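Local coordinates for cell envelope-related transcriptional attenuator domain-containing protein (Streptococcus agalactiae, PDB 3OKZ), which is of unknown function but belongs to the LytR/CpsA/Psr family, whose members probably attach glycopolymers to the bacterial cell wall, at residues F112-M117 and N216-I221; S39-S44 and K84-Y89; M59-R64 and G181-Q186; H12-T17 and P229-Y234. All coordinates share one frame; numbering follows the deposited sequence.

Interaction 1: residues F112-M117 and N216-I221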
loop_
_atom_site.group_PDB
_atom_site.type_symbol
_atom_site.label_atom_id
_atom_site.label_comp_id
_atom_site.label_asym_id
_atom_site.label_seq_id
_atom_site.Cartn_x
_atom_site.Cartn_y
_atom_site.Cartn_z
ATOM N N PHE A 112 -7.735 -7.482 2.308
ATOM C CA PHE A 112 -7.005 -6.426 2.967
ATOM C C PHE A 112 -5.946 -7.038 3.868
ATOM O O PHE A 112 -6.196 -8.006 4.591
ATOM C CB PHE A 112 -7.990 -5.603 3.798
ATOM C CG PHE A 112 -7.382 -4.947 4.991
ATOM C CD1 PHE A 112 -6.787 -3.688 4.885
ATOM C CD2 PHE A 112 -7.383 -5.599 6.224
ATOM C CE1 PHE A 112 -6.194 -3.080 5.988
ATOM C CE2 PHE A 112 -6.792 -5.005 7.340
ATOM C CZ PHE A 112 -6.193 -3.739 7.219
HETATM N N MSE A 113 -4.752 -6.469 3.825
HETATM C CA MSE A 113 -3.686 -6.973 4.664
HETATM C C MSE A 113 -2.881 -5.833 5.264
HETATM O O MSE A 113 -2.531 -4.854 4.585
HETATM C CB MSE A 113 -2.771 -7.888 3.859
HETATM C CG MSE A 113 -1.605 -8.427 4.664
HETATM SE SE MSE A 113 -0.460 -9.590 3.659
HETATM C CE MSE A 113 -1.247 -11.275 4.119
ATOM N N GLN A 114 -2.602 -5.952 6.554
ATOM C CA GLN A 114 -1.812 -4.932 7.220
ATOM C C GLN A 114 -0.698 -5.585 8.005
ATOM O O GLN A 114 -0.896 -6.632 8.623
ATOM C CB GLN A 114 -2.693 -4.069 8.128
ATOM C CG GLN A 114 -3.297 -4.757 9.340
ATOM C CD GLN A 114 -4.366 -3.886 9.983
ATOM O OE1 GLN A 114 -4.343 -2.660 9.862
ATOM N NE2 GLN A 114 -5.303 -4.515 10.672
ATOM N N ILE A 115 0.479 -4.969 7.934
ATOM C CA ILE A 115 1.671 -5.451 8.624
ATOM C C ILE A 115 2.385 -4.268 9.272
ATOM O O ILE A 115 2.574 -3.228 8.638
ATOM C CB ILE A 115 2.629 -6.145 7.634
ATOM C CG1 ILE A 115 1.861 -7.229 6.865
ATOM C CG2 ILE A 115 3.806 -6.770 8.384
ATOM C CD1 ILE A 115 2.729 -8.161 6.034
ATOM N N ASN A 116 2.767 -4.409 10.537
ATOM C CA ASN A 116 3.454 -3.317 11.220
ATOM C C ASN A 116 4.928 -3.342 10.873
ATOM O O ASN A 116 5.402 -4.256 10.196
ATOM C CB ASN A 116 3.275 -3.399 12.739
ATOM C CG ASN A 116 3.807 -4.678 13.314
ATOM O OD1 ASN A 116 4.943 -5.059 13.055
ATOM N ND2 ASN A 116 2.990 -5.351 14.106
HETATM N N MSE A 117 5.661 -2.351 11.361
HETATM C CA MSE A 117 7.074 -2.249 11.042
HETATM C C MSE A 117 7.924 -3.439 11.439
HETATM O O MSE A 117 8.878 -3.769 10.742
HETATM C CB MSE A 117 7.640 -0.953 11.620
HETATM C CG MSE A 117 6.882 0.293 11.144
HETATM SE SE MSE A 117 6.825 0.491 9.206
HETATM C CE MSE A 117 5.020 -0.112 8.874
ATOM N N ASN A 216 2.490 -10.027 13.854
ATOM C CA ASN A 216 2.543 -8.618 13.499
ATOM C C ASN A 216 1.949 -8.251 12.180
ATOM O O ASN A 216 2.443 -7.339 11.510
ATOM C CB ASN A 216 3.981 -8.100 13.549
ATOM C CG ASN A 216 4.526 -8.055 14.957
ATOM O OD1 ASN A 216 4.936 -9.069 15.507
ATOM N ND2 ASN A 216 4.512 -6.881 15.554
HETATM N N MSE A 217 0.895 -8.968 11.803
HETATM C CA MSE A 217 0.186 -8.709 10.557
HETATM C C MSE A 217 -1.208 -9.281 10.723
HETATM O O MSE A 217 -1.373 -10.378 11.250
HETATM C CB MSE A 217 0.909 -9.353 9.369
HETATM C CG MSE A 217 0.653 -10.834 9.164
HETATM SE SE MSE A 217 -0.556 -11.199 7.686
HETATM C CE MSE A 217 -2.033 -11.931 8.699
ATOM N N GLN A 218 -2.206 -8.513 10.297
ATOM C CA GLN A 218 -3.606 -8.914 10.408
ATOM C C GLN A 218 -4.274 -8.868 9.031
ATOM O O GLN A 218 -4.250 -7.843 8.347
ATOM C CB GLN A 218 -4.326 -7.985 11.395
ATOM C CG GLN A 218 -5.702 -8.452 11.845
ATOM C CD GLN A 218 -6.841 -7.824 11.053
ATOM O OE1 GLN A 218 -8.017 -8.107 11.303
ATOM N NE2 GLN A 218 -6.499 -6.965 10.096
ATOM N N THR A 219 -4.863 -9.988 8.623
ATOM C CA THR A 219 -5.510 -10.054 7.323
ATOM C C THR A 219 -7.004 -10.333 7.337
ATOM O O THR A 219 -7.554 -10.900 8.280
ATOM C CB THR A 219 -4.857 -11.110 6.413
ATOM O OG1 THR A 219 -5.639 -11.243 5.225
ATOM C CG2 THR A 219 -4.780 -12.460 7.109
ATOM N N ASN A 220 -7.638 -9.918 6.250
ATOM C CA ASN A 220 -9.062 -10.082 6.027
ATOM C C ASN A 220 -9.288 -11.525 5.559
ATOM O O ASN A 220 -10.410 -12.032 5.545
ATOM C CB ASN A 220 -9.497 -9.115 4.927
ATOM C CG ASN A 220 -10.960 -8.832 4.960
ATOM O OD1 ASN A 220 -11.474 -8.088 4.130
ATOM N ND2 ASN A 220 -11.653 -9.415 5.929
ATOM N N ILE A 221 -8.196 -12.169 5.171
ATOM C CA ILE A 221 -8.221 -13.535 4.683
ATOM C C ILE A 221 -8.550 -14.547 5.770
ATOM O O ILE A 221 -8.389 -14.270 6.959
ATOM C CB ILE A 221 -6.862 -13.888 4.058
ATOM C CG1 ILE A 221 -6.623 -13.004 2.825
ATOM C CG2 ILE A 221 -6.818 -15.365 3.678
ATOM C CD1 ILE A 221 -5.286 -13.244 2.137
#

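Interaction 2: residues S39-S44 and K84-Y89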
loop_
_atom_site.group_PDB
_atom_site.type_symbol
_atom_site.label_atom_id
_atom_site.label_comp_id
_atom_site.label_asym_id
_atom_site.label_seq_id
_atom_site.Cartn_x
_atom_site.Cartn_y
_atom_site.Cartn_z
ATOM N N SER A 39 -3.561 0.187 15.766
ATOM C CA SER A 39 -3.944 1.576 15.541
ATOM C C SER A 39 -2.677 2.354 15.269
ATOM O O SER A 39 -1.631 2.089 15.860
ATOM C CB SER A 39 -4.628 2.161 16.770
ATOM O OG SER A 39 -3.705 2.301 17.833
ATOM N N GLY A 40 -2.767 3.325 14.375
ATOM C CA GLY A 40 -1.586 4.101 14.057
ATOM C C GLY A 40 -1.713 4.933 12.798
ATOM O O GLY A 40 -2.711 5.632 12.611
ATOM N N ASN A 41 -0.699 4.852 11.939
ATOM C CA ASN A 41 -0.669 5.616 10.705
ATOM C C ASN A 41 -0.358 4.770 9.482
ATOM O O ASN A 41 0.487 3.878 9.534
ATOM C CB ASN A 41 0.361 6.737 10.833
ATOM C CG ASN A 41 -0.175 7.925 11.594
ATOM O OD1 ASN A 41 -0.943 8.720 11.054
ATOM N ND2 ASN A 41 0.213 8.049 12.861
ATOM N N SER A 42 -1.054 5.051 8.384
ATOM C CA SER A 42 -0.838 4.324 7.142
ATOM C C SER A 42 0.525 4.751 6.643
ATOM O O SER A 42 0.678 5.814 6.036
ATOM C CB SER A 42 -1.914 4.666 6.099
ATOM O OG SER A 42 -1.840 6.018 5.666
ATOM N N ASP A 43 1.519 3.921 6.929
ATOM C CA ASP A 43 2.885 4.193 6.527
ATOM C C ASP A 43 3.026 3.899 5.043
ATOM O O ASP A 43 3.964 4.353 4.390
ATOM C CB ASP A 43 3.838 3.317 7.328
ATOM C CG ASP A 43 5.249 3.828 7.294
ATOM O OD1 ASP A 43 5.464 4.978 7.733
ATOM O OD2 ASP A 43 6.139 3.083 6.831
ATOM N N SER A 44 2.077 3.132 4.519
ATOM C CA SER A 44 2.076 2.767 3.114
ATOM C C SER A 44 0.751 2.164 2.706
ATOM O O SER A 44 0.101 1.470 3.492
ATOM C CB SER A 44 3.165 1.750 2.821
ATOM O OG SER A 44 3.200 1.478 1.436
ATOM N N LYS A 84 -6.116 14.535 4.086
ATOM C CA LYS A 84 -5.180 13.800 3.259
ATOM C C LYS A 84 -5.635 12.344 3.367
ATOM O O LYS A 84 -6.191 11.941 4.390
ATOM C CB LYS A 84 -3.745 13.923 3.793
ATOM C CG LYS A 84 -3.030 15.265 3.576
ATOM C CD LYS A 84 -1.589 15.176 4.125
ATOM C CE LYS A 84 -0.757 16.433 3.873
ATOM N NZ LYS A 84 -1.201 17.607 4.682
ATOM N N LEU A 85 -5.408 11.563 2.314
ATOM C CA LEU A 85 -5.779 10.145 2.298
ATOM C C LEU A 85 -5.135 9.406 3.465
ATOM O O LEU A 85 -5.606 8.354 3.908
ATOM C CB LEU A 85 -5.299 9.495 1.004
ATOM C CG LEU A 85 -5.534 7.986 0.922
ATOM C CD1 LEU A 85 -7.030 7.776 0.987
ATOM C CD2 LEU A 85 -4.941 7.374 -0.372
ATOM N N ASN A 86 -4.031 9.966 3.935
ATOM C CA ASN A 86 -3.274 9.400 5.033
ATOM C C ASN A 86 -4.113 9.328 6.312
ATOM O O ASN A 86 -3.933 8.416 7.125
ATOM C CB ASN A 86 -2.025 10.265 5.254
ATOM C CG ASN A 86 -1.131 9.741 6.350
ATOM O OD1 ASN A 86 -0.527 8.675 6.224
ATOM N ND2 ASN A 86 -1.037 10.494 7.441
ATOM N N ALA A 87 -5.046 10.270 6.466
ATOM C CA ALA A 87 -5.887 10.359 7.663
ATOM C C ALA A 87 -6.992 9.326 7.853
ATOM O O ALA A 87 -7.578 9.259 8.933
ATOM C CB ALA A 87 -6.489 11.757 7.764
ATOM N N ALA A 88 -7.298 8.536 6.827
ATOM C CA ALA A 88 -8.346 7.528 6.963
ATOM C C ALA A 88 -7.986 6.556 8.087
ATOM O O ALA A 88 -8.697 6.456 9.088
ATOM C CB ALA A 88 -8.523 6.779 5.666
ATOM N N TYR A 89 -6.877 5.843 7.921
ATOM C CA TYR A 89 -6.425 4.892 8.936
ATOM C C TYR A 89 -6.153 5.632 10.243
ATOM O O TYR A 89 -6.578 5.199 11.313
ATOM C CB TYR A 89 -5.153 4.182 8.460
ATOM C CG TYR A 89 -4.760 2.962 9.266
ATOM C CD1 TYR A 89 -4.112 3.086 10.493
ATOM C CD2 TYR A 89 -5.025 1.675 8.791
ATOM C CE1 TYR A 89 -3.733 1.952 11.226
ATOM C CE2 TYR A 89 -4.650 0.540 9.513
ATOM C CZ TYR A 89 -4.007 0.687 10.725
ATOM O OH TYR A 89 -3.641 -0.432 11.435
HETATM O O HOH W 1 -2.435 7.299 8.791
#

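Interaction 3: residues M59-R64 and G181-Q186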
loop_
_atom_site.group_PDB
_atom_site.type_symbol
_atom_site.label_atom_id
_atom_site.label_comp_id
_atom_site.label_asym_id
_atom_site.label_seq_id
_atom_site.Cartn_x
_atom_site.Cartn_y
_atom_site.Cartn_z
HETATM N N MSE A 59 0.718 -3.518 -8.965
HETATM C CA MSE A 59 0.751 -2.828 -7.685
HETATM C C MSE A 59 0.651 -1.341 -7.879
HETATM O O MSE A 59 1.482 -0.730 -8.554
HETATM C CB MSE A 59 2.045 -3.106 -6.956
HETATM C CG MSE A 59 2.292 -4.549 -6.657
HETATM SE SE MSE A 59 3.842 -4.630 -5.573
HETATM C CE MSE A 59 2.955 -4.612 -3.855
ATOM N N THR A 60 -0.364 -0.751 -7.272
ATOM C CA THR A 60 -0.537 0.680 -7.368
ATOM C C THR A 60 -0.409 1.347 -5.989
ATOM O O THR A 60 -1.221 1.133 -5.086
ATOM C CB THR A 60 -1.880 0.999 -8.051
ATOM O OG1 THR A 60 -1.839 0.485 -9.389
ATOM C CG2 THR A 60 -2.127 2.508 -8.127
ATOM N N SER A 61 0.658 2.128 -5.836
ATOM C CA SER A 61 0.925 2.854 -4.600
ATOM C C SER A 61 -0.025 4.047 -4.551
ATOM O O SER A 61 -0.280 4.691 -5.569
ATOM C CB SER A 61 2.380 3.337 -4.580
ATOM O OG SER A 61 3.302 2.265 -4.746
ATOM N N LEU A 62 -0.542 4.352 -3.370
ATOM C CA LEU A 62 -1.493 5.452 -3.228
ATOM C C LEU A 62 -0.918 6.576 -2.383
ATOM O O LEU A 62 -0.773 6.440 -1.169
ATOM C CB LEU A 62 -2.786 4.925 -2.599
ATOM C CG LEU A 62 -3.252 3.582 -3.178
ATOM C CD1 LEU A 62 -4.503 3.060 -2.443
ATOM C CD2 LEU A 62 -3.518 3.758 -4.660
ATOM N N GLU A 63 -0.608 7.692 -3.043
ATOM C CA GLU A 63 -0.024 8.874 -2.401
ATOM C C GLU A 63 -0.777 9.333 -1.159
ATOM O O GLU A 63 -1.919 9.778 -1.241
ATOM C CB GLU A 63 0.046 10.025 -3.405
ATOM C CG GLU A 63 0.574 11.320 -2.808
ATOM C CD GLU A 63 1.857 11.111 -2.024
ATOM O OE1 GLU A 63 2.837 10.597 -2.606
ATOM O OE2 GLU A 63 1.886 11.457 -0.823
ATOM N N ARG A 64 -0.116 9.238 -0.011
ATOM C CA ARG A 64 -0.700 9.621 1.279
ATOM C C ARG A 64 -1.203 11.055 1.371
ATOM O O ARG A 64 -2.055 11.358 2.208
ATOM C CB ARG A 64 0.329 9.415 2.382
ATOM C CG ARG A 64 1.645 10.152 2.113
ATOM C CD ARG A 64 2.574 10.085 3.306
ATOM N NE ARG A 64 2.705 8.717 3.790
ATOM C CZ ARG A 64 3.451 8.363 4.829
ATOM N NH1 ARG A 64 4.139 9.282 5.498
ATOM N NH2 ARG A 64 3.503 7.093 5.202
ATOM N N GLY A 181 9.656 8.987 -4.613
ATOM C CA GLY A 181 10.903 8.247 -4.633
ATOM C C GLY A 181 10.700 7.205 -3.554
ATOM O O GLY A 181 10.820 5.997 -3.784
ATOM N N ARG A 182 10.342 7.694 -2.371
ATOM C CA ARG A 182 10.089 6.851 -1.212
ATOM C C ARG A 182 9.182 5.667 -1.538
ATOM O O ARG A 182 9.358 4.575 -0.992
ATOM C CB ARG A 182 9.446 7.677 -0.102
ATOM C CG ARG A 182 8.998 6.853 1.081
ATOM C CD ARG A 182 8.413 7.721 2.192
ATOM N NE ARG A 182 8.096 6.901 3.357
ATOM C CZ ARG A 182 7.325 7.288 4.365
ATOM N NH1 ARG A 182 6.784 8.503 4.364
ATOM N NH2 ARG A 182 7.089 6.450 5.368
ATOM N N GLN A 183 8.206 5.882 -2.417
ATOM C CA GLN A 183 7.297 4.803 -2.784
ATOM C C GLN A 183 7.880 3.786 -3.752
ATOM O O GLN A 183 7.590 2.593 -3.639
ATOM C CB GLN A 183 5.988 5.369 -3.332
ATOM C CG GLN A 183 5.070 5.825 -2.208
ATOM C CD GLN A 183 3.843 6.499 -2.712
ATOM O OE1 GLN A 183 3.925 7.572 -3.277
ATOM N NE2 GLN A 183 2.689 5.874 -2.525
ATOM N N LYS A 184 8.708 4.238 -4.693
ATOM C CA LYS A 184 9.313 3.304 -5.642
ATOM C C LYS A 184 10.072 2.325 -4.758
ATOM O O LYS A 184 9.935 1.116 -4.877
ATOM C CB LYS A 184 10.274 4.046 -6.582
ATOM C CG LYS A 184 10.452 3.420 -7.958
ATOM C CD LYS A 184 9.191 3.548 -8.802
ATOM C CE LYS A 184 9.318 2.800 -10.136
ATOM N NZ LYS A 184 8.047 2.764 -10.943
ATOM N N ARG A 185 10.850 2.862 -3.831
ATOM C CA ARG A 185 11.613 2.021 -2.930
ATOM C C ARG A 185 10.703 1.105 -2.115
ATOM O O ARG A 185 11.036 -0.050 -1.872
ATOM C CB ARG A 185 12.487 2.887 -2.006
ATOM C CG ARG A 185 13.850 3.236 -2.585
ATOM C CD ARG A 185 14.585 4.257 -1.731
ATOM N NE ARG A 185 14.124 5.612 -2.025
ATOM C CZ ARG A 185 13.761 6.501 -1.108
ATOM N NH1 ARG A 185 13.808 6.187 0.179
ATOM N NH2 ARG A 185 13.322 7.693 -1.480
ATOM N N GLN A 186 9.555 1.617 -1.689
ATOM C CA GLN A 186 8.621 0.807 -0.916
ATOM C C GLN A 186 8.161 -0.402 -1.730
ATOM O O GLN A 186 8.074 -1.516 -1.206
ATOM C CB GLN A 186 7.405 1.634 -0.524
ATOM C CG GLN A 186 7.542 2.372 0.794
ATOM C CD GLN A 186 6.274 3.124 1.162
ATOM O OE1 GLN A 186 6.165 3.691 2.251
ATOM N NE2 GLN A 186 5.305 3.134 0.246
#

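Interaction 4: residues H12-T17 and P229-Y234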
loop_
_atom_site.group_PDB
_atom_site.type_symbol
_atom_site.label_atom_id
_atom_site.label_comp_id
_atom_site.label_asym_id
_atom_site.label_seq_id
_atom_site.Cartn_x
_atom_site.Cartn_y
_atom_site.Cartn_z
ATOM N N HIS A 12 -15.371 -14.420 -2.104
ATOM C CA HIS A 12 -14.957 -15.806 -2.262
ATOM C C HIS A 12 -13.987 -15.983 -3.416
ATOM O O HIS A 12 -13.707 -17.105 -3.829
ATOM C CB HIS A 12 -16.186 -16.696 -2.475
ATOM C CG HIS A 12 -17.184 -16.617 -1.362
ATOM N ND1 HIS A 12 -16.886 -16.985 -0.068
ATOM C CD2 HIS A 12 -18.470 -16.192 -1.345
ATOM C CE1 HIS A 12 -17.943 -16.788 0.700
ATOM N NE2 HIS A 12 -18.917 -16.306 -0.051
ATOM N N ALA A 13 -13.470 -14.870 -3.919
ATOM C CA ALA A 13 -12.541 -14.866 -5.046
ATOM C C ALA A 13 -11.432 -15.909 -4.976
ATOM O O ALA A 13 -11.049 -16.489 -5.986
ATOM C CB ALA A 13 -11.937 -13.479 -5.197
ATOM N N ILE A 14 -10.906 -16.147 -3.787
ATOM C CA ILE A 14 -9.833 -17.116 -3.647
ATOM C C ILE A 14 -10.360 -18.540 -3.626
ATOM O O ILE A 14 -9.700 -19.458 -4.112
ATOM C CB ILE A 14 -9.006 -16.838 -2.374
ATOM C CG1 ILE A 14 -8.162 -15.573 -2.586
ATOM C CG2 ILE A 14 -8.130 -18.035 -2.042
ATOM C CD1 ILE A 14 -7.228 -15.251 -1.458
ATOM N N GLU A 15 -11.553 -18.721 -3.064
ATOM C CA GLU A 15 -12.167 -20.043 -2.992
ATOM C C GLU A 15 -12.650 -20.465 -4.367
ATOM O O GLU A 15 -13.036 -21.613 -4.571
ATOM C CB GLU A 15 -13.350 -20.036 -2.023
ATOM C CG GLU A 15 -12.973 -19.620 -0.619
ATOM C CD GLU A 15 -12.885 -18.123 -0.471
ATOM O OE1 GLU A 15 -13.916 -17.523 -0.108
ATOM O OE2 GLU A 15 -11.802 -17.548 -0.723
ATOM N N GLU A 16 -12.610 -19.533 -5.312
ATOM C CA GLU A 16 -13.063 -19.796 -6.668
ATOM C C GLU A 16 -11.985 -19.452 -7.684
ATOM O O GLU A 16 -12.267 -19.320 -8.869
ATOM C CB GLU A 16 -14.317 -18.973 -6.937
ATOM C CG GLU A 16 -15.292 -19.037 -5.778
ATOM C CD GLU A 16 -16.463 -18.104 -5.934
ATOM O OE1 GLU A 16 -17.314 -18.081 -5.021
ATOM O OE2 GLU A 16 -16.536 -17.397 -6.960
ATOM N N THR A 17 -10.754 -19.305 -7.207
ATOM C CA THR A 17 -9.617 -18.974 -8.050
ATOM C C THR A 17 -9.927 -17.857 -9.048
ATOM O O THR A 17 -9.526 -17.922 -10.220
ATOM C CB THR A 17 -9.123 -20.205 -8.828
ATOM O OG1 THR A 17 -9.210 -21.366 -7.993
ATOM C CG2 THR A 17 -7.664 -20.013 -9.238
ATOM N N PRO A 229 -3.934 -24.766 -1.051
ATOM C CA PRO A 229 -4.160 -25.179 -2.441
ATOM C C PRO A 229 -4.698 -23.998 -3.228
ATOM O O PRO A 229 -4.297 -23.733 -4.365
ATOM C CB PRO A 229 -5.202 -26.294 -2.310
ATOM C CG PRO A 229 -5.003 -26.811 -0.914
ATOM C CD PRO A 229 -4.805 -25.528 -0.142
ATOM N N ASN A 230 -5.610 -23.289 -2.578
ATOM C CA ASN A 230 -6.272 -22.125 -3.134
ATOM C C ASN A 230 -5.287 -20.993 -3.395
ATOM O O ASN A 230 -5.233 -20.444 -4.495
ATOM C CB ASN A 230 -7.343 -21.671 -2.153
ATOM C CG ASN A 230 -8.172 -22.825 -1.643
ATOM O OD1 ASN A 230 -9.166 -23.206 -2.255
ATOM N ND2 ASN A 230 -7.749 -23.406 -0.528
ATOM N N LEU A 231 -4.511 -20.644 -2.376
ATOM C CA LEU A 231 -3.539 -19.576 -2.513
ATOM C C LEU A 231 -2.425 -19.921 -3.503
ATOM O O LEU A 231 -2.078 -19.101 -4.364
ATOM C CB LEU A 231 -2.980 -19.225 -1.139
ATOM C CG LEU A 231 -3.969 -18.344 -0.363
ATOM C CD1 LEU A 231 -3.714 -18.440 1.130
ATOM C CD2 LEU A 231 -3.846 -16.900 -0.856
ATOM N N LEU A 232 -1.875 -21.130 -3.394
ATOM C CA LEU A 232 -0.824 -21.573 -4.309
ATOM C C LEU A 232 -1.279 -21.356 -5.745
ATOM O O LEU A 232 -0.464 -21.212 -6.659
ATOM C CB LEU A 232 -0.534 -23.055 -4.105
ATOM C CG LEU A 232 0.406 -23.523 -2.994
ATOM C CD1 LEU A 232 0.450 -22.539 -1.839
ATOM C CD2 LEU A 232 -0.076 -24.888 -2.529
ATOM N N ALA A 233 -2.589 -21.341 -5.940
ATOM C CA ALA A 233 -3.138 -21.142 -7.263
ATOM C C ALA A 233 -2.697 -19.809 -7.848
ATOM O O ALA A 233 -2.756 -19.623 -9.065
ATOM C CB ALA A 233 -4.657 -21.218 -7.217
ATOM N N TYR A 234 -2.244 -18.881 -6.999
ATOM C CA TYR A 234 -1.820 -17.569 -7.495
ATOM C C TYR A 234 -0.301 -17.348 -7.475
ATOM O O TYR A 234 0.196 -16.295 -7.899
ATOM C CB TYR A 234 -2.508 -16.457 -6.704
ATOM C CG TYR A 234 -4.019 -16.568 -6.619
ATOM C CD1 TYR A 234 -4.622 -17.471 -5.747
ATOM C CD2 TYR A 234 -4.847 -15.734 -7.379
ATOM C CE1 TYR A 234 -6.017 -17.541 -5.619
ATOM C CE2 TYR A 234 -6.241 -15.795 -7.264
ATOM C CZ TYR A 234 -6.819 -16.700 -6.375
ATOM O OH TYR A 234 -8.192 -16.745 -6.218
HETATM O O HOH W 2 -7.866 -20.574 -5.673
#

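Interaction 1: residues F112-M117 and N216-I221
Phe112, Gln218 and Asn216 bury the most surface where strand 112-116 meets strand 217-219. The Phe112 carbonyl O receives the Asn220 N-H at 2.9 Å, nearly along the C=O axis, and Thr219 OG1 adds a weak second bond. With CG anti to the backbone N (chi1 152°), the Phe112 ring turns an edge to the amide end of Gln218 and lies against Ala94 of helix 93-105. Gln218 is gripped through its backbone: Gln218 N donates to Gln114 O at 2.8 Å in the carbonyl plane, while Gln218 O receives Gln114 N at 3.1 Å from above its plane. This hydrogen-bonded pair centres an antiparallel ladder at the margin of the mixed sheet, with 217-219 outermost and strand 20-28 on the far edge of 112-116. The Gln114 and Gln218 side chains run side by side, Gln114 OE1 being held by Tyr89 OH. On the other face Ile115 CG1 packs on Met217 CB (3.4 Å), and the terminal methyl CE of Met113 lies 3.6 Å from SE of Met217. Asn216 O accepts Asn116 N at 3.1 Å; their side chains cross obliquely, the amide planes nearly perpendicular (82°), and Asn116 OD1 caps helix 117-126 through Gly119 N.

Interaction 2: residues S39-S44 and K84-Y89
Three hydrogen bonds grip a single water wedged between the two segments. It donates to Asn86 O at 2.5 Å and to Asn41 OD1 at 3.1 Å, and accepts from Ser42 N at 2.7 Å, so it stands in for a direct backbone link between strand and turn. The Asn41 and Asn86 amides beside it are nearly parallel, 7° apart. Asn86 reaches across with CG anti to its backbone N (chi1 -178°), bringing its amide close to Ser42. Its place is set by a type I turn in which Ala87 N bonds to Lys84 O at 2.9 Å. Tyr89, also with CG anti to the backbone N, turns the edge of its ring to the chain at Gly40: Gly40 N sits in the ring plane, 3.6 Å from Tyr89 CE1. The backbone angles of Gly40 would jam a CB against the preceding carbonyl, a strain that glycine avoids. Closer to the helix backbone, Ser42 CB touches Tyr89 CB at 4.0 Å, while Tyr89 OH is hydrogen-bonded to Gln114 of strand 111-116. After Ser42 the chain turns a corner into a classic bulge, where Asp43 and Ser44 face Gly26 of strand 20-28, and Ala88 and Tyr89 lean on helix 93-105.

Interaction 3: residues M59-R64 and G181-Q186
A buried, strongly polar contact joins the end of strand 56-62, and the loop after it, to one turn of the long helix 178-200 near the centre of the molecule. Gln183, the residue with the largest buried area here, projects an extended side chain from the helix so that its amide end lies against Ser61, with Gln183 CD 4.0 Å from Ser61 CB. Glu63 bends at chi2 (49°) to bring its carboxylate beside that amide, planes 81° apart; Glu63 OE2 is meanwhile bonded to Asp65 N. Further along, two arginines converge. Arg182, extended from CG to NE, sets the edge of its guanidinium over a face of the Arg64 guanidinium, with NH1 of Arg182 3.0 Å from NH1 of Arg64 and the planes 74° apart. These are like charges, and Arg64 is poorly ordered. In LytR/CpsA/Psr domains, arginines following the equivalent strand and on the equivalent helix line the pocket for an anionic lipid-linked substrate, and the pair here probably belongs to that pocket. Asp43 offers weak, long ion pairs to both guanidinium groups and may ease their repulsion, although its main salt bridge is to Arg170. One turn on, Arg185 is anchored by a salt bridge to Asp175.

Interaction 4: residues H12-T17 and P229-Y234
His12 begins a compact coil ahead of strand 20-28 and looks back on its own segment: its ND1 donates to Glu15 OE1 at 3.0 Å, and Glu15 OE1 accepts through its anti lone pair and sits in the imidazole plane. Ala13 next presents its carbonyl O close to the plane of the Tyr234 ring, without a hydrogen bond to the hydroxyl; Tyr234 OH is instead bonded to Lys18 O. Ile14 is the pivot. Its backbone N bonds to Tyr111 OH, while its side chain, with CG1 anti to the carbonyl carbon and CG2 anti to the backbone N, spreads over helix 228-232. The CG2 branch of Ile14 touches Asn230 CB at 3.7 Å; along the other branch, CG1 of Ile14 lies 3.8 Å from Tyr234 OH and CD1 of Ile14 meets Leu231 CD2 at 3.8 Å. From Ile14 to Thr17 the chain makes a type I turn. Thr17, at left-handed backbone angles, closes the segment by packing CG2 on Ala233 CB at 3.8 Å. The same turn traps a water that donates to Ile14 O at 2.7 Å and to Asn230 O at 2.9 Å and accepts from Thr17 OG1. Tyr234 also packs edge-to-face with Phe20, tying 229-234 to the first residue of strand 20-28. With no direct hydrogen bond between the two segments, the N-terminal coil is joined to 229-234 by apolar packing around Ile14 and by this bridging water, so cohesion rests on shape and on solvent.

Interactions 1, 2 and 3 all reach the seven-stranded mixed sheet: interaction 1 at its 217-219 margin, interactions 2 and 3 on the neighbouring strands 41-51 and 56-62. Interaction 2 lies about 14 Å, centre to centre, from each of the other two and touches both, through a side-chain hydrogen bond to interaction 1 and through the Asn86 N to Arg64 O bond to interaction 3. Along the chain interaction 2 closes before interaction 1 opens, whereas interaction 3 crosses both. Interaction 4 spans all of them in sequence, bringing together segments with 211 residues between them, yet stands about 29 Å, centre to centre, from interaction 2. It therefore joins distant parts of the chain at the periphery, far from the probable arginine-lined pocket.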